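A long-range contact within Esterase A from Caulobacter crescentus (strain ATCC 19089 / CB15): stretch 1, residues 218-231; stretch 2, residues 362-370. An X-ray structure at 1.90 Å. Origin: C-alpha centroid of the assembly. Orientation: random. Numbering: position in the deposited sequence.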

# COMPACT_ATOMS: atom_id res chain seq x y z
N VAL A 218 18.22 -4.80 1.06
CA VAL A 218 16.96 -5.03 0.36
C VAL A 218 16.92 -6.47 -0.14
O VAL A 218 17.86 -6.94 -0.79
CB VAL A 218 16.81 -4.04 -0.81
CG1 VAL A 218 15.62 -4.45 -1.70
CG2 VAL A 218 16.61 -2.64 -0.27
N ALA A 219 15.82 -7.16 0.15
CA ALA A 219 15.69 -8.57 -0.22
C ALA A 219 15.57 -8.72 -1.73
O ALA A 219 14.97 -7.89 -2.40
CB ALA A 219 14.45 -9.17 0.45
N ASP A 220 16.14 -9.81 -2.25
CA ASP A 220 15.78 -10.27 -3.59
C ASP A 220 14.30 -10.60 -3.65
O ASP A 220 13.71 -11.10 -2.69
CB ASP A 220 16.52 -11.57 -3.97
CG ASP A 220 18.01 -11.39 -4.14
OD1 ASP A 220 18.48 -10.24 -4.26
OD2 ASP A 220 18.69 -12.43 -4.15
N LEU A 221 13.72 -10.42 -4.82
CA LEU A 221 12.37 -10.87 -5.09
C LEU A 221 12.39 -12.11 -5.96
O LEU A 221 13.29 -12.30 -6.79
CB LEU A 221 11.57 -9.76 -5.78
CG LEU A 221 11.41 -8.48 -4.96
CD1 LEU A 221 10.77 -7.41 -5.81
CD2 LEU A 221 10.55 -8.79 -3.74
N MET A 222 11.42 -12.98 -5.74
CA MET A 222 11.15 -14.09 -6.63
C MET A 222 9.82 -13.81 -7.31
O MET A 222 8.79 -13.69 -6.63
CB MET A 222 11.11 -15.42 -5.87
CG MET A 222 11.02 -16.62 -6.79
SD MET A 222 10.96 -18.14 -5.83
CE MET A 222 11.31 -17.50 -4.19
N ARG A 223 9.85 -13.69 -8.63
CA ARG A 223 8.68 -13.30 -9.39
C ARG A 223 7.67 -14.45 -9.42
O ARG A 223 8.01 -15.60 -9.14
CB ARG A 223 9.09 -12.85 -10.79
CG ARG A 223 9.49 -13.96 -11.78
CD ARG A 223 10.68 -14.84 -11.31
NE ARG A 223 11.77 -14.01 -10.81
CZ ARG A 223 12.77 -14.44 -10.05
NH1 ARG A 223 12.84 -15.71 -9.64
NH2 ARG A 223 13.70 -13.57 -9.67
N PRO A 224 6.40 -14.16 -9.72
CA PRO A 224 5.36 -15.19 -9.58
C PRO A 224 5.58 -16.35 -10.53
O PRO A 224 6.16 -16.20 -11.61
CB PRO A 224 4.07 -14.43 -9.91
CG PRO A 224 4.38 -13.00 -9.65
CD PRO A 224 5.83 -12.83 -10.02
N THR A 225 5.10 -17.53 -10.11
CA THR A 225 5.16 -18.71 -10.97
C THR A 225 4.18 -18.61 -12.14
O THR A 225 4.44 -19.17 -13.21
CB THR A 225 4.89 -19.98 -10.15
OG1 THR A 225 3.54 -19.98 -9.67
CG2 THR A 225 5.84 -20.06 -8.95
N ALA A 226 3.06 -17.91 -11.95
CA ALA A 226 2.04 -17.78 -12.99
C ALA A 226 1.34 -16.44 -12.83
O ALA A 226 1.35 -15.85 -11.74
CB ALA A 226 1.03 -18.93 -12.91
N MET A 227 0.74 -15.96 -13.91
CA MET A 227 0.11 -14.64 -13.88
C MET A 227 -1.16 -14.67 -13.04
O MET A 227 -1.84 -15.71 -12.95
CB MET A 227 -0.22 -14.15 -15.29
CG MET A 227 0.96 -14.17 -16.26
SD MET A 227 2.62 -14.20 -15.52
CE MET A 227 2.76 -12.57 -14.74
N PRO A 228 -1.51 -13.56 -12.41
CA PRO A 228 -2.82 -13.46 -11.76
C PRO A 228 -3.93 -13.53 -12.79
O PRO A 228 -3.76 -13.15 -13.95
CB PRO A 228 -2.78 -12.10 -11.06
CG PRO A 228 -1.71 -11.32 -11.79
CD PRO A 228 -0.71 -12.33 -12.25
N GLN A 229 -5.07 -14.06 -12.36
CA GLN A 229 -6.24 -14.24 -13.23
C GLN A 229 -7.10 -12.98 -13.13
O GLN A 229 -7.85 -12.80 -12.17
CB GLN A 229 -7.01 -15.50 -12.84
CG GLN A 229 -8.36 -15.68 -13.55
CD GLN A 229 -8.27 -15.60 -15.08
OE1 GLN A 229 -7.28 -16.00 -15.68
NE2 GLN A 229 -9.33 -15.07 -15.70
N PHE A 230 -7.00 -12.11 -14.13
CA PHE A 230 -7.84 -10.93 -14.17
C PHE A 230 -9.25 -11.28 -14.62
O PHE A 230 -9.55 -12.41 -15.02
CB PHE A 230 -7.23 -9.88 -15.09
CG PHE A 230 -6.08 -9.15 -14.47
CD1 PHE A 230 -6.30 -8.01 -13.72
CD2 PHE A 230 -4.78 -9.62 -14.62
CE1 PHE A 230 -5.24 -7.34 -13.12
CE2 PHE A 230 -3.72 -8.95 -14.03
CZ PHE A 230 -3.95 -7.80 -13.28
N GLY A 231 -10.13 -10.29 -14.57
CA GLY A 231 -11.49 -10.46 -15.02
C GLY A 231 -11.62 -10.27 -16.52
O GLY A 231 -10.68 -10.50 -17.29
N MET A 362 6.84 -10.15 2.48
CA MET A 362 7.55 -11.34 2.02
C MET A 362 8.20 -11.05 0.67
O MET A 362 7.88 -10.05 0.02
CB MET A 362 6.62 -12.56 1.90
CG MET A 362 5.72 -12.58 0.64
SD MET A 362 4.67 -11.12 0.30
CE MET A 362 5.11 -10.81 -1.41
N ASN A 363 9.09 -11.94 0.23
CA ASN A 363 9.74 -11.71 -1.05
C ASN A 363 9.45 -12.77 -2.10
O ASN A 363 9.81 -12.56 -3.26
CB ASN A 363 11.27 -11.54 -0.87
CG ASN A 363 11.94 -12.74 -0.23
OD1 ASN A 363 11.29 -13.66 0.25
ND2 ASN A 363 13.28 -12.72 -0.20
N LYS A 364 8.80 -13.87 -1.76
CA LYS A 364 8.28 -14.79 -2.78
C LYS A 364 6.89 -14.31 -3.21
O LYS A 364 5.93 -14.32 -2.43
CB LYS A 364 8.24 -16.22 -2.27
CG LYS A 364 7.69 -17.21 -3.32
CD LYS A 364 7.77 -18.65 -2.81
CE LYS A 364 7.11 -19.63 -3.78
NZ LYS A 364 7.83 -19.67 -5.10
N GLN A 365 6.78 -13.87 -4.47
CA GLN A 365 5.55 -13.29 -4.97
C GLN A 365 4.58 -14.38 -5.40
O GLN A 365 4.94 -15.28 -6.17
CB GLN A 365 5.86 -12.36 -6.14
CG GLN A 365 6.80 -11.23 -5.73
CD GLN A 365 7.03 -10.21 -6.85
OE1 GLN A 365 7.17 -10.56 -8.02
NE2 GLN A 365 7.07 -8.95 -6.48
N GLY A 366 3.35 -14.32 -4.89
CA GLY A 366 2.28 -15.18 -5.36
C GLY A 366 1.54 -14.52 -6.50
O GLY A 366 1.95 -13.49 -7.04
N ASN A 367 0.41 -15.12 -6.88
CA ASN A 367 -0.37 -14.55 -7.97
C ASN A 367 -1.76 -14.11 -7.51
O ASN A 367 -2.66 -13.95 -8.35
CB ASN A 367 -0.47 -15.53 -9.14
CG ASN A 367 -1.40 -16.69 -8.84
OD1 ASN A 367 -1.46 -17.18 -7.71
ND2 ASN A 367 -2.14 -17.13 -9.86
N ALA A 368 -1.96 -13.93 -6.21
CA ALA A 368 -3.20 -13.34 -5.70
C ALA A 368 -3.01 -11.83 -5.60
O ALA A 368 -2.12 -11.36 -4.89
CB ALA A 368 -3.57 -13.93 -4.34
N LEU A 369 -3.84 -11.08 -6.33
CA LEU A 369 -3.70 -9.63 -6.31
C LEU A 369 -3.97 -9.06 -4.92
O LEU A 369 -3.29 -8.13 -4.48
CB LEU A 369 -4.63 -9.01 -7.36
CG LEU A 369 -4.27 -9.46 -8.78
CD1 LEU A 369 -5.45 -9.34 -9.74
CD2 LEU A 369 -3.07 -8.66 -9.27
N ILE A 370 -4.98 -9.61 -4.23
CA ILE A 370 -5.24 -9.32 -2.83
C ILE A 370 -5.63 -10.62 -2.15
O ILE A 370 -6.02 -11.60 -2.81
CB ILE A 370 -6.34 -8.25 -2.61
CG1 ILE A 370 -7.64 -8.69 -3.27
CG2 ILE A 370 -5.90 -6.89 -3.15
CD1 ILE A 370 -8.75 -7.65 -3.20
O HOH W 1 7.13 -16.96 -6.76
O HOH W 2 -5.04 -14.61 -9.36

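Neither segment of this contact is a regular helix or strand across the interface, yet the two backbones run side by side, joined by a single beta bridge between Met222 and Lys364, and together bury 759 Å². At the start of stretch 1, Ala219 directs its CB toward Asn363, whose side chain reaches across so that ND2 donates a hydrogen bond to the carbonyl O of Asp220 (3.0 Å). The N-H...O angle of 131° makes this bond noticeably bent. Leu221 lies beside the same asparagine, its CA 3.6 Å from Asn363 O in a CA-H...O contact.

The bridge follows. Met222 N donates to Asn363 O (3.0 Å) almost linearly, and Gln365 N donates to Met222 O (3.0 Å), so Met222 uses both of its backbone polar groups on the residues flanking Lys364. The extended side chain of Lys364 brings NZ to 3.6 Å from Met222 SD. A water accepts from this NZ and donates to Arg223 O and Gln365 O, tying the backbones together just beyond the bridge.

Pro224 has no amide hydrogen to give. It packs instead against Gln365, with Pro224 CD 3.3 Å from Gln365 OE1, while Pro224 CA makes a CA-H...O contact to Gln365 O (3.4 Å).

Farther along, Asn367 CB sits 3.2 Å from Ala226 O, a carbonyl buried here without a hydrogen-bonding partner, and Asn367 ND2 donates a straight but weak bond to Met227 O (3.4 Å). Pro228 points toward stretch 2, placing its CB 3.3 Å from Asn367 O and 3.8 Å from Leu369 CG. A second water links Gln229 N to Asn367 O. The contact closes with Phe230: Leu369 CD1 lies over one face of its ring, 4.2 Å from the centroid of the Phe230 ring, in a CH-pi interaction that extends the apolar packing begun by Pro228.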